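Local coordinates for ferritin heavy chain (Trichoplusia ni, PDB 1Z6O), which oxidises ferrous iron and, with the light chain, stores it in ferric form inside a secreted 24-subunit insect ferritin shell, at residues 50-62 against 176-188. Residues are numbered along the deposited sequence; the frame is centred on the assembly and turned at random.
Sequences VVNRPGFAQLFFD and ALGEFIFDKKLLG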
loop_
_atom_site.group_PDB
_atom_site.type_symbol
_atom_site.label_atom_id
_atom_site.label_comp_id
_atom_site.label_asym_id
_atom_site.label_seq_id
_atom_site.Cartn_x
_atom_site.Cartn_y
_atom_site.Cartn_z
ATOM N N VAL M 50 -30.695 -42.606 13.703
ATOM C CA VAL M 50 -30.857 -43.837 12.937
ATOM C C VAL M 50 -31.128 -43.623 11.446
ATOM O O VAL M 50 -31.176 -44.586 10.689
ATOM C CB VAL M 50 -31.967 -44.739 13.533
ATOM C CG1 VAL M 50 -31.560 -45.168 14.945
ATOM C CG2 VAL M 50 -33.309 -44.010 13.551
ATOM N N VAL M 51 -31.306 -42.372 11.020
ATOM C CA VAL M 51 -31.524 -42.075 9.592
ATOM C C VAL M 51 -30.226 -41.425 9.117
ATOM O O VAL M 51 -29.625 -41.835 8.120
ATOM C CB VAL M 51 -32.723 -41.122 9.392
ATOM C CG1 VAL M 51 -32.811 -40.685 7.915
ATOM C CG2 VAL M 51 -34.016 -41.841 9.808
ATOM N N ASN M 52 -29.812 -40.394 9.846
ATOM C CA ASN M 52 -28.543 -39.720 9.617
ATOM C C ASN M 52 -28.231 -39.257 8.192
ATOM O O ASN M 52 -27.220 -39.657 7.611
ATOM C CB ASN M 52 -27.403 -40.639 10.133
ATOM C CG ASN M 52 -26.115 -39.886 10.387
ATOM O OD1 ASN M 52 -26.125 -38.828 11.015
ATOM N ND2 ASN M 52 -24.991 -40.428 9.911
ATOM N N ARG M 53 -29.086 -38.402 7.641
ATOM C CA ARG M 53 -28.868 -37.849 6.303
ATOM C C ARG M 53 -28.883 -36.330 6.498
ATOM O O ARG M 53 -29.886 -35.663 6.226
ATOM C CB ARG M 53 -29.995 -38.295 5.364
ATOM C CG ARG M 53 -30.016 -39.812 5.108
ATOM C CD ARG M 53 -28.748 -40.259 4.374
ATOM N NE ARG M 53 -28.776 -41.683 4.018
ATOM C CZ ARG M 53 -27.821 -42.555 4.339
ATOM N NH1 ARG M 53 -26.763 -42.157 5.032
ATOM N NH2 ARG M 53 -27.914 -43.822 3.953
ATOM N N PRO M 54 -27.770 -35.767 6.994
ATOM C CA PRO M 54 -27.681 -34.319 7.235
ATOM C C PRO M 54 -27.893 -33.442 6.009
ATOM O O PRO M 54 -28.350 -32.301 6.133
ATOM C CB PRO M 54 -26.285 -34.149 7.861
ATOM C CG PRO M 54 -25.494 -35.296 7.237
ATOM C CD PRO M 54 -26.491 -36.441 7.307
ATOM N N GLY M 55 -27.555 -33.963 4.833
ATOM C CA GLY M 55 -27.758 -33.202 3.607
ATOM C C GLY M 55 -29.252 -33.024 3.368
ATOM O O GLY M 55 -29.719 -31.919 3.072
ATOM N N PHE M 56 -30.009 -34.112 3.482
ATOM C CA PHE M 56 -31.463 -34.031 3.315
ATOM C C PHE M 56 -32.081 -33.197 4.431
ATOM O O PHE M 56 -33.003 -32.424 4.191
ATOM C CB PHE M 56 -32.103 -35.425 3.330
ATOM C CG PHE M 56 -32.019 -36.140 2.010
ATOM C CD1 PHE M 56 -31.001 -37.051 1.757
ATOM C CD2 PHE M 56 -32.955 -35.881 1.013
ATOM C CE1 PHE M 56 -30.917 -37.705 0.515
ATOM C CE2 PHE M 56 -32.882 -36.527 -0.228
ATOM C CZ PHE M 56 -31.863 -37.440 -0.475
ATOM N N ALA M 57 -31.587 -33.355 5.659
ATOM C CA ALA M 57 -32.140 -32.578 6.771
ATOM C C ALA M 57 -32.016 -31.085 6.485
ATOM O O ALA M 57 -32.981 -30.337 6.636
ATOM C CB ALA M 57 -31.416 -32.920 8.085
ATOM N N GLN M 58 -30.830 -30.653 6.067
ATOM C CA GLN M 58 -30.597 -29.238 5.781
ATOM C C GLN M 58 -31.453 -28.768 4.603
ATOM O O GLN M 58 -31.976 -27.645 4.615
ATOM C CB GLN M 58 -29.113 -29.008 5.469
ATOM C CG GLN M 58 -28.717 -27.553 5.223
ATOM C CD GLN M 58 -27.293 -27.433 4.653
ATOM O OE1 GLN M 58 -27.068 -27.612 3.452
ATOM N NE2 GLN M 58 -26.328 -27.154 5.524
ATOM N N LEU M 59 -31.572 -29.611 3.579
ATOM C CA LEU M 59 -32.384 -29.273 2.408
ATOM C C LEU M 59 -33.815 -28.955 2.843
ATOM O O LEU M 59 -34.405 -27.963 2.414
ATOM C CB LEU M 59 -32.427 -30.452 1.422
ATOM C CG LEU M 59 -33.300 -30.280 0.162
ATOM C CD1 LEU M 59 -32.625 -29.280 -0.784
ATOM C CD2 LEU M 59 -33.477 -31.631 -0.553
ATOM N N PHE M 60 -34.377 -29.797 3.704
ATOM C CA PHE M 60 -35.754 -29.589 4.124
ATOM C C PHE M 60 -35.949 -28.509 5.180
ATOM O O PHE M 60 -36.990 -27.859 5.194
ATOM C CB PHE M 60 -36.373 -30.938 4.530
ATOM C CG PHE M 60 -36.475 -31.910 3.370
ATOM C CD1 PHE M 60 -37.050 -31.507 2.164
ATOM C CD2 PHE M 60 -35.983 -33.208 3.475
ATOM C CE1 PHE M 60 -37.134 -32.384 1.073
ATOM C CE2 PHE M 60 -36.062 -34.095 2.392
ATOM C CZ PHE M 60 -36.639 -33.678 1.188
ATOM N N PHE M 61 -34.972 -28.300 6.065
ATOM C CA PHE M 61 -35.103 -27.196 7.024
ATOM C C PHE M 61 -35.032 -25.891 6.208
ATOM O O PHE M 61 -35.745 -24.935 6.508
ATOM C CB PHE M 61 -33.977 -27.215 8.071
ATOM C CG PHE M 61 -34.208 -28.200 9.200
ATOM C CD1 PHE M 61 -33.189 -29.053 9.619
ATOM C CD2 PHE M 61 -35.438 -28.255 9.856
ATOM C CE1 PHE M 61 -33.390 -29.952 10.685
ATOM C CE2 PHE M 61 -35.651 -29.150 10.920
ATOM C CZ PHE M 61 -34.619 -30.000 11.335
ATOM N N ASP M 62 -34.171 -25.844 5.187
ATOM C CA ASP M 62 -34.081 -24.645 4.340
ATOM C C ASP M 62 -35.425 -24.427 3.637
ATOM O O ASP M 62 -35.898 -23.293 3.529
ATOM C CB ASP M 62 -32.989 -24.775 3.256
ATOM C CG ASP M 62 -31.574 -24.679 3.820
ATOM O OD1 ASP M 62 -31.415 -24.301 4.999
ATOM O OD2 ASP M 62 -30.613 -24.977 3.077
ATOM N N ALA M 176 -28.088 -47.938 -0.073
ATOM C CA ALA M 176 -27.320 -47.314 1.002
ATOM C C ALA M 176 -26.185 -46.417 0.544
ATOM O O ALA M 176 -26.073 -45.273 0.989
ATOM C CB ALA M 176 -26.775 -48.394 1.953
ATOM N N LEU M 177 -25.331 -46.924 -0.337
ATOM C CA LEU M 177 -24.206 -46.120 -0.789
ATOM C C LEU M 177 -24.672 -44.990 -1.694
ATOM O O LEU M 177 -24.138 -43.884 -1.639
ATOM C CB LEU M 177 -23.178 -46.998 -1.512
ATOM C CG LEU M 177 -21.906 -46.286 -1.980
ATOM C CD1 LEU M 177 -21.245 -45.523 -0.818
ATOM C CD2 LEU M 177 -20.953 -47.335 -2.558
ATOM N N GLY M 178 -25.668 -45.266 -2.526
ATOM C CA GLY M 178 -26.180 -44.234 -3.411
ATOM C C GLY M 178 -26.748 -43.061 -2.627
ATOM O O GLY M 178 -26.438 -41.898 -2.914
ATOM N N GLU M 179 -27.575 -43.346 -1.625
ATOM C CA GLU M 179 -28.153 -42.264 -0.832
ATOM C C GLU M 179 -27.083 -41.560 0.005
ATOM O O GLU M 179 -27.129 -40.342 0.194
ATOM C CB GLU M 179 -29.264 -42.793 0.084
ATOM C CG GLU M 179 -30.163 -41.680 0.630
ATOM C CD GLU M 179 -31.285 -42.214 1.515
ATOM O OE1 GLU M 179 -31.069 -42.332 2.740
ATOM O OE2 GLU M 179 -32.375 -42.533 0.981
ATOM N N PHE M 180 -26.114 -42.316 0.511
ATOM C CA PHE M 180 -25.049 -41.709 1.305
ATOM C C PHE M 180 -24.283 -40.664 0.485
ATOM O O PHE M 180 -24.057 -39.540 0.941
ATOM C CB PHE M 180 -24.062 -42.781 1.793
ATOM C CG PHE M 180 -22.893 -42.217 2.561
ATOM C CD1 PHE M 180 -22.991 -41.985 3.936
ATOM C CD2 PHE M 180 -21.703 -41.901 1.907
ATOM C CE1 PHE M 180 -21.911 -41.445 4.651
ATOM C CE2 PHE M 180 -20.609 -41.358 2.613
ATOM C CZ PHE M 180 -20.717 -41.131 3.988
ATOM N N ILE M 181 -23.873 -41.038 -0.725
ATOM C CA ILE M 181 -23.123 -40.124 -1.582
ATOM C C ILE M 181 -23.982 -38.924 -1.994
ATOM O O ILE M 181 -23.531 -37.777 -1.954
ATOM C CB ILE M 181 -22.620 -40.860 -2.852
ATOM C CG1 ILE M 181 -21.540 -41.879 -2.451
ATOM C CG2 ILE M 181 -22.058 -39.849 -3.878
ATOM C CD1 ILE M 181 -21.145 -42.829 -3.587
ATOM N N PHE M 182 -25.219 -39.195 -2.393
ATOM C CA PHE M 182 -26.137 -38.135 -2.817
ATOM C C PHE M 182 -26.349 -37.134 -1.673
ATOM O O PHE M 182 -26.363 -35.914 -1.880
ATOM C CB PHE M 182 -27.475 -38.765 -3.221
ATOM C CG PHE M 182 -28.440 -37.798 -3.862
ATOM C CD1 PHE M 182 -28.458 -37.627 -5.246
ATOM C CD2 PHE M 182 -29.335 -37.072 -3.080
ATOM C CE1 PHE M 182 -29.367 -36.736 -5.850
ATOM C CE2 PHE M 182 -30.251 -36.177 -3.671
ATOM C CZ PHE M 182 -30.264 -36.013 -5.056
ATOM N N ASP M 183 -26.506 -37.662 -0.463
ATOM C CA ASP M 183 -26.711 -36.840 0.733
ATOM C C ASP M 183 -25.523 -35.907 0.966
ATOM O O ASP M 183 -25.705 -34.729 1.275
ATOM C CB ASP M 183 -26.899 -37.746 1.964
ATOM C CG ASP M 183 -27.099 -36.955 3.259
ATOM O OD1 ASP M 183 -28.165 -36.321 3.405
ATOM O OD2 ASP M 183 -26.193 -36.963 4.127
ATOM N N LYS M 184 -24.301 -36.418 0.822
ATOM C CA LYS M 184 -23.140 -35.559 1.039
ATOM C C LYS M 184 -23.023 -34.520 -0.076
ATOM O O LYS M 184 -22.577 -33.397 0.167
ATOM C CB LYS M 184 -21.861 -36.402 1.169
ATOM C CG LYS M 184 -21.942 -37.414 2.322
ATOM C CD LYS M 184 -22.431 -36.749 3.613
ATOM C CE LYS M 184 -22.803 -37.772 4.691
ATOM N NZ LYS M 184 -23.968 -38.620 4.278
ATOM N N LYS M 185 -23.423 -34.884 -1.293
ATOM C CA LYS M 185 -23.401 -33.917 -2.401
ATOM C C LYS M 185 -24.358 -32.755 -2.071
ATOM O O LYS M 185 -24.108 -31.618 -2.460
ATOM C CB LYS M 185 -23.852 -34.562 -3.713
ATOM C CG LYS M 185 -22.916 -35.616 -4.271
ATOM C CD LYS M 185 -21.746 -34.988 -4.961
ATOM C CE LYS M 185 -20.935 -36.028 -5.726
ATOM N NZ LYS M 185 -19.882 -35.324 -6.522
ATOM N N LEU M 186 -25.456 -33.030 -1.367
ATOM C CA LEU M 186 -26.378 -31.948 -1.000
ATOM C C LEU M 186 -25.662 -30.954 -0.088
ATOM O O LEU M 186 -26.027 -29.785 -0.037
ATOM C CB LEU M 186 -27.626 -32.482 -0.281
ATOM C CG LEU M 186 -28.596 -33.304 -1.145
ATOM C CD1 LEU M 186 -29.688 -33.913 -0.259
ATOM C CD2 LEU M 186 -29.210 -32.414 -2.234
ATOM N N LEU M 187 -24.649 -31.423 0.635
ATOM C CA LEU M 187 -23.878 -30.553 1.525
ATOM C C LEU M 187 -22.680 -29.949 0.797
ATOM O O LEU M 187 -21.887 -29.232 1.399
ATOM C CB LEU M 187 -23.355 -31.342 2.731
ATOM C CG LEU M 187 -24.385 -31.901 3.705
ATOM C CD1 LEU M 187 -23.692 -32.825 4.697
ATOM C CD2 LEU M 187 -25.089 -30.750 4.426
ATOM N N GLY M 188 -22.536 -30.254 -0.487
ATOM C CA GLY M 188 -21.410 -29.727 -1.241
ATOM C C GLY M 188 -20.133 -30.515 -0.988
ATOM O O GLY M 188 -19.032 -30.030 -1.235
HETATM O O HOH W 1 -24.627 -39.976 6.637
HETATM O O HOH W 2 -30.072 -45.306 2.908
#
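Arg53 and Glu179 form a buried salt bridge. Arg53 NE donates to the anti lone pair of Glu179 OE1 over 2.7 Å, nearly straight at 169°. The carboxylate oxygen lies in the guanidinium plane, but the carboxylate plane is turned nearly at right angles to it. The Arg53 chain is bent at chi2 (-64°), which brings CD in toward helix 176-186. There NH1 meets the edge of the Phe180 ring and also pairs with Asp184 of a ferritin light chain. With an alanine at Arg53, Glu179 and that light-chain aspartate would probably lose their cationic mate.

Asp183 receives the first turn of helix 54-62. Asp183 OD1 accepts the Phe56 N-H at 2.9 Å and a weak bond from Gly55 N. Asp183 OD2 is held by Lys184 NZ at 2.8 Å, so the carboxylate is gripped from both oxygens. Gly55 CA also makes a CH...O contact with Asp183 O, at 3.5 Å; Gly55 has no CB, and the backbones come close here.

Apolar packing completes the contact. Phe56 is a knob among Glu179, Phe182, Asp183 and Leu186. Leu186 CD1 makes a CH-pi contact over the centre of the Phe56 ring, 3.8 Å from the ring centroid. Leu187 CD1 packs on Pro54 CG.

The helix axes cross at 46°. This is the ferritin fold, with the short C-terminal helix set obliquely against the end of the four-helix bundle.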